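Local coordinates for protein BtrN (Bacillus circulans, PDB 4M7S) that uses S-adenosylmethionine radical chemistry and two [4Fe-4S] clusters to oxidise 2-deoxy-scyllo-inosamine to amino-dideoxy-scyllo-inosose, a step in butirosin biosynthesis, at residues 42-45 with 46-50; 89-93 with 94-98; 167-170 with 171-174; 184-187 with 188-192. All coordinates share one frame; numbering follows the deposited sequence. Where two conformers were deposited one is given.

Overall arrangement
From the N terminus, the four contacts follow one another in series, each a local turn of chain; none nests in or crosses another. Contact 1 is two successive turns of helix 38-50, which links strand 7-10 to its parallel neighbour 56-58. Contact 2 turns the chain from strand 86-91 into helix 98-107 and brings N92 to the first cluster. Contact 3 leads into the short helix 171-174, and contact 4 turns away from strand 183-185; each supplies a cysteine to the second cluster, and V171 packs against P186 and F188. Contacts 2 and 4 adjoin one mixed sheet, on opposite sides of the chain's centre, their own centres about 23 Å apart.

Contact 1 of 4, residues 42-45 with 46-50; sequences KTLM and EQLSS
K42 and E46 face each other one helical turn apart and join in a short salt bridge, K42 NZ to E46 OE2 at 2.5 Å. The ammonium group arrives from above the carboxylate plane, 36° out of it. K42 starts with CG anti to its own N and runs extended until a bend at chi4 (-59°) brings NZ over to the acid, while E46 stretches straight beyond CG with its own CG 3.3 Å from K42 O.

Four successive i to i+4 backbone bonds run through the segment, from E46 N to K42 O, Q47 N to T43 O, L48 N to L44 O and S49 N to M45 O, the third the straightest at 164°. Helix 38-50, which they build, is the connection of a beta-alpha-beta crossover between the parallel strands 7-10 and 56-58 of the radical SAM fold.

The apolar side of the helix faces those strands. L44 and L48 meet through CD1 of L44 and CG of L48, 4.0 Å apart, and both side chains touch I8. The selenomethionine M45, bent at both chi2 and chi3, sends CE to within 4.0 Å of L48 CD1, and both residues rest on I57.

Among the uncharged polar groups, T43 and Q47 lie side by side, OG1 of T43 3.2 Å from NE2 of Q47. The buried Q47 amide is held at both atoms, NE2 giving to I200 O and OE1 accepting from I205 N; S49 OG is bonded to O of Y81, a residue whose side chain K42 and E46 also touch.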
# COMPACT_ATOMS: atom_id res chain seq x y z
N LYS A 42 8.85 -10.55 -8.63
CA LYS A 42 10.23 -10.93 -8.35
C LYS A 42 11.21 -9.75 -8.47
O LYS A 42 12.09 -9.59 -7.62
CB LYS A 42 10.71 -12.11 -9.21
CG LYS A 42 12.16 -12.49 -8.92
CD LYS A 42 12.45 -13.93 -9.34
CE LYS A 42 13.93 -14.28 -9.19
NZ LYS A 42 14.80 -13.41 -10.01
N THR A 43 11.08 -8.92 -9.51
CA THR A 43 12.02 -7.80 -9.59
C THR A 43 11.79 -6.80 -8.45
O THR A 43 12.73 -6.18 -7.99
CB THR A 43 12.13 -7.08 -10.99
OG1 THR A 43 11.82 -5.69 -10.86
CG2 THR A 43 11.27 -7.69 -12.03
N LEU A 44 10.55 -6.66 -7.99
CA LEU A 44 10.30 -5.82 -6.81
C LEU A 44 11.00 -6.39 -5.57
O LEU A 44 11.59 -5.64 -4.79
CB LEU A 44 8.81 -5.68 -6.53
CG LEU A 44 8.49 -4.83 -5.29
CD1 LEU A 44 9.02 -3.39 -5.44
CD2 LEU A 44 7.01 -4.82 -4.99
N MSE A 45 10.92 -7.70 -5.39
CA MSE A 45 11.62 -8.36 -4.28
C MSE A 45 13.13 -8.10 -4.36
O MSE A 45 13.78 -7.84 -3.35
CB MSE A 45 11.34 -9.88 -4.28
CG MSE A 45 9.90 -10.26 -3.86
SE MSE A 45 9.43 -9.58 -2.07
CE MSE A 45 8.39 -8.04 -2.64
N GLU A 46 13.68 -8.19 -5.57
CA GLU A 46 15.11 -8.00 -5.77
C GLU A 46 15.52 -6.58 -5.44
O GLU A 46 16.62 -6.34 -4.93
CB GLU A 46 15.49 -8.31 -7.22
CG GLU A 46 15.34 -9.77 -7.60
CD GLU A 46 15.51 -9.99 -9.09
OE1 GLU A 46 15.36 -9.00 -9.85
OE2 GLU A 46 15.79 -11.13 -9.50
N GLN A 47 14.66 -5.62 -5.78
CA GLN A 47 14.96 -4.22 -5.52
C GLN A 47 14.86 -3.93 -4.03
O GLN A 47 15.73 -3.26 -3.47
CB GLN A 47 14.01 -3.30 -6.30
CG GLN A 47 14.15 -3.45 -7.81
CD GLN A 47 13.13 -2.62 -8.55
OE1 GLN A 47 12.48 -1.74 -7.97
NE2 GLN A 47 12.96 -2.91 -9.84
N LEU A 48 13.82 -4.46 -3.41
CA LEU A 48 13.62 -4.26 -1.97
C LEU A 48 14.73 -4.97 -1.22
O LEU A 48 15.20 -4.50 -0.17
CB LEU A 48 12.23 -4.74 -1.53
CG LEU A 48 11.02 -3.90 -1.96
CD1 LEU A 48 9.71 -4.49 -1.38
CD2 LEU A 48 11.19 -2.43 -1.52
N SER A 49 15.17 -6.11 -1.75
CA SER A 49 16.28 -6.83 -1.14
C SER A 49 17.58 -6.04 -1.21
O SER A 49 18.38 -6.05 -0.27
CB SER A 49 16.47 -8.21 -1.78
OG SER A 49 17.37 -8.96 -1.02
N SER A 50 17.82 -5.37 -2.34
CA SER A 50 19.03 -4.58 -2.54
C SER A 50 19.07 -3.37 -1.58
O SER A 50 20.11 -2.74 -1.39
CB SER A 50 19.10 -4.08 -3.98
OG SER A 50 18.10 -3.09 -4.22

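Contact 2 of 4, residues 89-93 with 94-98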
# COMPACT_ATOMS: atom_id res chain seq x y z
N ILE A 89 -1.31 -8.47 6.04
CA ILE A 89 -2.44 -8.66 5.13
C ILE A 89 -3.61 -7.77 5.53
O ILE A 89 -4.08 -7.82 6.67
CB ILE A 89 -2.93 -10.13 5.12
CG1 ILE A 89 -1.92 -11.04 4.43
CG2 ILE A 89 -4.29 -10.24 4.41
CD1 ILE A 89 -1.92 -10.91 2.92
N TYR A 90 -4.08 -6.94 4.59
CA TYR A 90 -5.34 -6.23 4.78
C TYR A 90 -6.38 -6.95 3.91
O TYR A 90 -6.22 -7.03 2.69
CB TYR A 90 -5.20 -4.78 4.36
CG TYR A 90 -4.22 -3.95 5.19
CD1 TYR A 90 -2.85 -4.06 5.01
CD2 TYR A 90 -4.69 -3.06 6.15
CE1 TYR A 90 -1.96 -3.29 5.76
CE2 TYR A 90 -3.81 -2.29 6.90
CZ TYR A 90 -2.45 -2.42 6.70
OH TYR A 90 -1.58 -1.66 7.45
N THR A 91 -7.42 -7.48 4.54
CA THR A 91 -8.36 -8.33 3.80
C THR A 91 -9.81 -8.10 4.24
O THR A 91 -10.05 -7.74 5.39
CB THR A 91 -7.98 -9.82 3.99
OG1 THR A 91 -8.91 -10.66 3.29
CG2 THR A 91 -7.95 -10.19 5.48
N ASN A 92 -10.78 -8.30 3.33
CA ASN A 92 -12.18 -8.24 3.74
C ASN A 92 -12.61 -9.49 4.51
O ASN A 92 -13.72 -9.54 5.05
CB ASN A 92 -13.15 -7.98 2.57
CG ASN A 92 -13.04 -9.00 1.45
OD1 ASN A 92 -12.77 -10.19 1.69
ND2 ASN A 92 -13.24 -8.55 0.22
N GLY A 93 -11.73 -10.49 4.54
CA GLY A 93 -11.96 -11.69 5.33
C GLY A 93 -12.77 -12.80 4.67
O GLY A 93 -12.80 -13.92 5.19
N ASP A 94 -13.41 -12.52 3.54
CA ASP A 94 -14.32 -13.50 2.93
C ASP A 94 -13.63 -14.79 2.48
O ASP A 94 -14.27 -15.83 2.30
CB ASP A 94 -15.07 -12.88 1.75
CG ASP A 94 -15.88 -11.66 2.15
OD1 ASP A 94 -16.26 -11.57 3.33
OD2 ASP A 94 -16.12 -10.81 1.27
N PHE A 95 -12.32 -14.71 2.27
CA PHE A 95 -11.52 -15.86 1.86
C PHE A 95 -10.60 -16.38 2.96
O PHE A 95 -9.89 -17.36 2.77
CB PHE A 95 -10.69 -15.52 0.62
CG PHE A 95 -11.50 -15.40 -0.64
CD1 PHE A 95 -11.72 -16.50 -1.44
CD2 PHE A 95 -12.05 -14.18 -1.01
CE1 PHE A 95 -12.48 -16.40 -2.60
CE2 PHE A 95 -12.81 -14.07 -2.17
CZ PHE A 95 -13.02 -15.19 -2.97
N LEU A 96 -10.63 -15.73 4.13
CA LEU A 96 -9.73 -16.08 5.23
C LEU A 96 -10.25 -17.24 6.09
O LEU A 96 -10.81 -17.02 7.16
CB LEU A 96 -9.46 -14.86 6.11
CG LEU A 96 -8.31 -15.00 7.11
CD1 LEU A 96 -7.03 -15.41 6.40
CD2 LEU A 96 -8.10 -13.70 7.87
N THR A 97 -10.05 -18.47 5.62
CA THR A 97 -10.36 -19.64 6.43
C THR A 97 -9.28 -19.77 7.48
O THR A 97 -8.26 -19.06 7.43
CB THR A 97 -10.37 -20.92 5.57
OG1 THR A 97 -9.10 -21.06 4.92
CG2 THR A 97 -11.48 -20.87 4.53
N GLU A 98 -9.47 -20.68 8.43
CA GLU A 98 -8.45 -20.93 9.43
C GLU A 98 -7.19 -21.51 8.77
O GLU A 98 -6.05 -21.20 9.17
CB GLU A 98 -8.98 -21.88 10.50
CG GLU A 98 -7.98 -22.20 11.58
CD GLU A 98 -7.63 -20.99 12.43
OE1 GLU A 98 -6.55 -20.99 13.05
OE2 GLU A 98 -8.45 -20.04 12.48
O HOH W 1 -10.91 -12.29 1.70
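The carboxylate of D94 stacks on the side-chain amide of N92, two flat polar groups only 26° apart in plane, with D94 OD2 3.6 Å from N92 CG. The closeness of the two acceptors, N92 OD1 and D94 OD2, is probably offset by donors outside the turn: R18 makes a salt bridge with D94 OD2 and N17 ND2 a hydrogen bond with it, while N92 ND2 gives to N17 OD1. N92 holds its CG between its own N and carbonyl carbon (chi1 57°), and this folds OD1 back over the following chain, where it accepts from D94 N at 3.0 Å, closing an Asx turn. The same OD1 takes a second hydrogen, from a water at 2.8 Å that in turn accepts from F95 N at 2.9 Å and sits in plane at the edge of the F95 ring.

One residue earlier, T91 makes an ST turn, its OG1 accepting from G93 N at 3.1 Å; E64 OE1 is a further partner of that hydroxyl. G93 has a positive phi of 87° and begins a type I turn that ends at L96, whose N reaches G93 O at 3.0 Å from well above the carbonyl plane. L96 then centres an inverse gamma turn, and its CD2 packs at 4.2 Å on T91 CG2.

N92 belongs to the pocket of the first cluster, its side chain about 4 Å from the nearest atom of the iron-sulfur group. The turn follows strand 86-91, with T91 and L96 both lying on V114 of the adjacent strand 111-116, and it runs directly into helix 98-107, for which T97 is the N-cap.

Contact 3 of 4, residues 167-170 with 171-174; sequences MSCM and VPSN. With SF4 (iron/sulfur cluster), chain B.
C169 touches both V171 and the cluster with its side chain. Its CB comes 3.3 Å from FE4, and SG, swung anti to the backbone N (chi1 178°), binds that iron at 2.5 Å. SG also accepts from V171 N at 3.4 Å, a nearly straight bond of 159° that caps the turn into helix 171-174. CG2 of V171 also presses on the sulfur, at 3.5 Å. The thiolate is thus gripped by iron and by an amide hydrogen, and the N-H would be expected to draw some negative charge from it, which probably bears on the cluster's electronic properties.

Next along the chain, P172 sets its ring against the cluster, with CG 3.6 Å from the sulfide S1; the ring also touches F217 of helix 212-222. M170 O accepts from S173 N at 2.8 Å, met from above the carbonyl plane, and so completes the first turn of the weakly bonded helix. The selenomethionine side chain of M170, bent at chi2 and chi3, curls back until CE lies 3.6 Å from S173 OG. A water further ties this turn together, giving to C169 O and accepting from S173 OG. The amide of N174 has its main partners outside, ND2 bonding to Q241 OE1 and OD1 to K3 NZ.

C169 is a ligand of the auxiliary [4Fe-4S] cluster, in the SPASM-related iron-sulfur domain that accompanies the radical SAM core; the pocket also includes C187, C232 and C235.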
# COMPACT_ATOMS: atom_id res chain seq x y z
N MSE A 167 -3.05 22.05 4.66
CA MSE A 167 -2.68 20.98 5.58
C MSE A 167 -1.46 20.22 5.10
O MSE A 167 -1.30 19.96 3.90
CB MSE A 167 -3.82 19.99 5.77
CG MSE A 167 -5.05 20.57 6.40
SE MSE A 167 -6.14 19.16 7.19
CE MSE A 167 -7.90 19.90 6.80
N SER A 168 -0.60 19.86 6.04
CA SER A 168 0.54 19.01 5.74
C SER A 168 0.06 17.59 5.47
O SER A 168 -1.07 17.22 5.80
CB SER A 168 1.49 18.98 6.92
OG SER A 168 0.91 18.21 7.97
N CYS A 169 0.93 16.80 4.87
CA CYS A 169 0.70 15.37 4.79
C CYS A 169 2.00 14.62 4.59
O CYS A 169 2.76 14.93 3.67
CB CYS A 169 -0.26 15.00 3.67
SG CYS A 169 -0.46 13.21 3.61
N MSE A 170 2.23 13.63 5.43
CA MSE A 170 3.49 12.90 5.45
C MSE A 170 3.42 11.57 4.71
O MSE A 170 4.42 10.87 4.63
CB MSE A 170 3.94 12.66 6.89
CG MSE A 170 3.87 13.88 7.79
SE MSE A 170 4.83 15.40 7.05
CE MSE A 170 6.53 14.49 6.72
N VAL A 171 2.25 11.22 4.17
CA VAL A 171 2.12 9.94 3.43
C VAL A 171 3.19 9.77 2.34
O VAL A 171 3.85 8.72 2.28
CB VAL A 171 0.70 9.71 2.87
CG1 VAL A 171 0.62 8.37 2.11
CG2 VAL A 171 -0.35 9.77 3.99
N PRO A 172 3.39 10.79 1.48
CA PRO A 172 4.43 10.60 0.45
C PRO A 172 5.85 10.51 1.02
O PRO A 172 6.76 10.19 0.26
CB PRO A 172 4.31 11.86 -0.42
CG PRO A 172 2.95 12.42 -0.13
CD PRO A 172 2.68 12.07 1.30
N SER A 173 6.03 10.80 2.31
CA SER A 173 7.34 10.65 2.94
C SER A 173 7.56 9.24 3.52
O SER A 173 8.69 8.88 3.89
CB SER A 173 7.52 11.68 4.06
OG SER A 173 7.35 12.99 3.56
N ASN A 174 6.48 8.47 3.63
CA ASN A 174 6.52 7.18 4.32
C ASN A 174 6.05 5.98 3.50
O ASN A 174 6.33 4.83 3.84
CB ASN A 174 5.66 7.24 5.60
CG ASN A 174 6.27 8.12 6.65
OD1 ASN A 174 7.41 7.93 7.05
ND2 ASN A 174 5.51 9.11 7.10
FE1 SF4 B . -4.38 13.03 0.66
FE2 SF4 B . -2.33 13.85 -0.87
FE3 SF4 B . -2.61 11.27 -0.23
FE4 SF4 B . -1.84 13.04 1.59
S1 SF4 B . -0.62 12.43 -0.26
S2 SF4 B . -3.41 11.39 1.93
S3 SF4 B . -3.09 14.88 1.03
S4 SF4 B . -4.06 12.47 -1.55
O HOH W 2 5.42 14.38 2.60

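Contact 4 of 4, residues 184-187 with 188-192; sequences VLPC and FEDFN. With SF4 (iron/sulfur cluster), chain B.
The F188 ring lies under the sulfur of C187, which sits 4.0 Å from the ring centroid and only 8° off its normal, a sulfur-aromatic contact over the face. The pair opens a type I turn from C187 to D190 that borders the second [4Fe-4S] cluster in the iron-sulfur cluster-binding domain. F188 takes the crowded chi1 of 49°, with CG between its backbone N and carbonyl carbon, and this tucks the ring back beneath its neighbour; V171 of helix 171-174 also packs on it.

SG of C187 binds FE3 at 2.5 Å and at the same time accepts from E189 N at 3.0 Å in a nearly straight bond of 166°. One backbone hydrogen therefore points at the thiolate, which would be expected to lower its charge density. The turn is closed by D190 N reaching C187 O at 3.3 Å, the donor well above the carbonyl plane.

L185, at the end of strand 183-185, crosses D190 at about a right angle, CD1 lying 3.3 Å from D190 O. The buried carboxylate of D190 is held by the chain that follows, OD1 bonding to K194 N and OD2 to M195 N. F188 O bonds to the hydroxyl of Y62, a residue of the first cluster's pocket. E189 brings its CB to 3.7 Å from the cluster sulfide S4.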
# COMPACT_ATOMS: atom_id res chain seq x y z
N VAL A 184 4.47 3.30 -9.65
CA VAL A 184 4.70 3.70 -8.27
C VAL A 184 3.92 4.99 -7.98
O VAL A 184 4.05 5.98 -8.70
CB VAL A 184 6.19 3.90 -7.99
CG1 VAL A 184 6.43 4.26 -6.52
CG2 VAL A 184 6.96 2.63 -8.38
N LEU A 185 3.09 4.96 -6.94
CA LEU A 185 2.28 6.11 -6.56
C LEU A 185 2.72 6.58 -5.17
O LEU A 185 3.25 5.78 -4.39
CB LEU A 185 0.79 5.74 -6.55
CG LEU A 185 0.26 4.89 -7.70
CD1 LEU A 185 -1.19 4.49 -7.45
CD2 LEU A 185 0.40 5.60 -9.05
N PRO A 186 2.50 7.87 -4.85
CA PRO A 186 2.96 8.42 -3.58
C PRO A 186 1.96 8.22 -2.45
O PRO A 186 2.26 8.60 -1.32
CB PRO A 186 3.07 9.92 -3.89
CG PRO A 186 1.97 10.15 -4.86
CD PRO A 186 1.93 8.91 -5.73
N CYS A 187 0.80 7.63 -2.75
CA CYS A 187 -0.28 7.54 -1.76
C CYS A 187 -1.37 6.51 -2.09
O CYS A 187 -1.62 6.20 -3.25
CB CYS A 187 -0.94 8.90 -1.60
SG CYS A 187 -2.40 8.81 -0.59
N PHE A 188 -2.02 6.00 -1.05
CA PHE A 188 -3.05 4.97 -1.20
C PHE A 188 -4.33 5.57 -1.76
O PHE A 188 -5.26 4.86 -2.15
CB PHE A 188 -3.35 4.34 0.17
CG PHE A 188 -3.59 5.35 1.25
CD1 PHE A 188 -4.83 5.97 1.38
CD2 PHE A 188 -2.56 5.73 2.10
CE1 PHE A 188 -5.05 6.93 2.36
CE2 PHE A 188 -2.77 6.69 3.08
CZ PHE A 188 -4.03 7.29 3.21
N GLU A 189 -4.40 6.90 -1.76
CA GLU A 189 -5.55 7.64 -2.28
C GLU A 189 -5.55 7.72 -3.81
O GLU A 189 -6.60 7.90 -4.43
CB GLU A 189 -5.57 9.06 -1.72
CG GLU A 189 -5.92 9.17 -0.24
CD GLU A 189 -7.42 9.07 0.03
OE1 GLU A 189 -8.22 9.51 -0.83
OE2 GLU A 189 -7.79 8.56 1.10
N ASP A 190 -4.38 7.59 -4.42
CA ASP A 190 -4.22 7.81 -5.85
C ASP A 190 -4.77 6.66 -6.72
O ASP A 190 -4.05 6.10 -7.55
CB ASP A 190 -2.75 8.05 -6.18
CG ASP A 190 -2.55 8.74 -7.51
OD1 ASP A 190 -3.57 9.20 -8.10
OD2 ASP A 190 -1.39 8.82 -7.96
N PHE A 191 -6.05 6.33 -6.54
CA PHE A 191 -6.68 5.25 -7.30
C PHE A 191 -6.65 5.51 -8.80
O PHE A 191 -6.60 4.58 -9.60
CB PHE A 191 -8.15 5.07 -6.87
CG PHE A 191 -8.93 4.16 -7.78
CD1 PHE A 191 -8.86 2.78 -7.63
CD2 PHE A 191 -9.71 4.67 -8.80
CE1 PHE A 191 -9.58 1.93 -8.46
CE2 PHE A 191 -10.43 3.83 -9.65
CZ PHE A 191 -10.36 2.46 -9.47
N ASN A 192 -6.71 6.78 -9.17
CA ASN A 192 -6.71 7.14 -10.58
C ASN A 192 -5.30 7.34 -11.14
O ASN A 192 -5.14 7.69 -12.31
CB ASN A 192 -7.57 8.39 -10.81
CG ASN A 192 -9.05 8.08 -10.80
OD1 ASN A 192 -9.49 7.07 -11.36
ND2 ASN A 192 -9.84 8.94 -10.17
FE1 SF4 B . -4.38 13.03 0.66
FE2 SF4 B . -2.33 13.85 -0.87
FE3 SF4 B . -2.61 11.27 -0.23
FE4 SF4 B . -1.84 13.04 1.59
S1 SF4 B . -0.62 12.43 -0.26
S2 SF4 B . -3.41 11.39 1.93
S3 SF4 B . -3.09 14.88 1.03
S4 SF4 B . -4.06 12.47 -1.55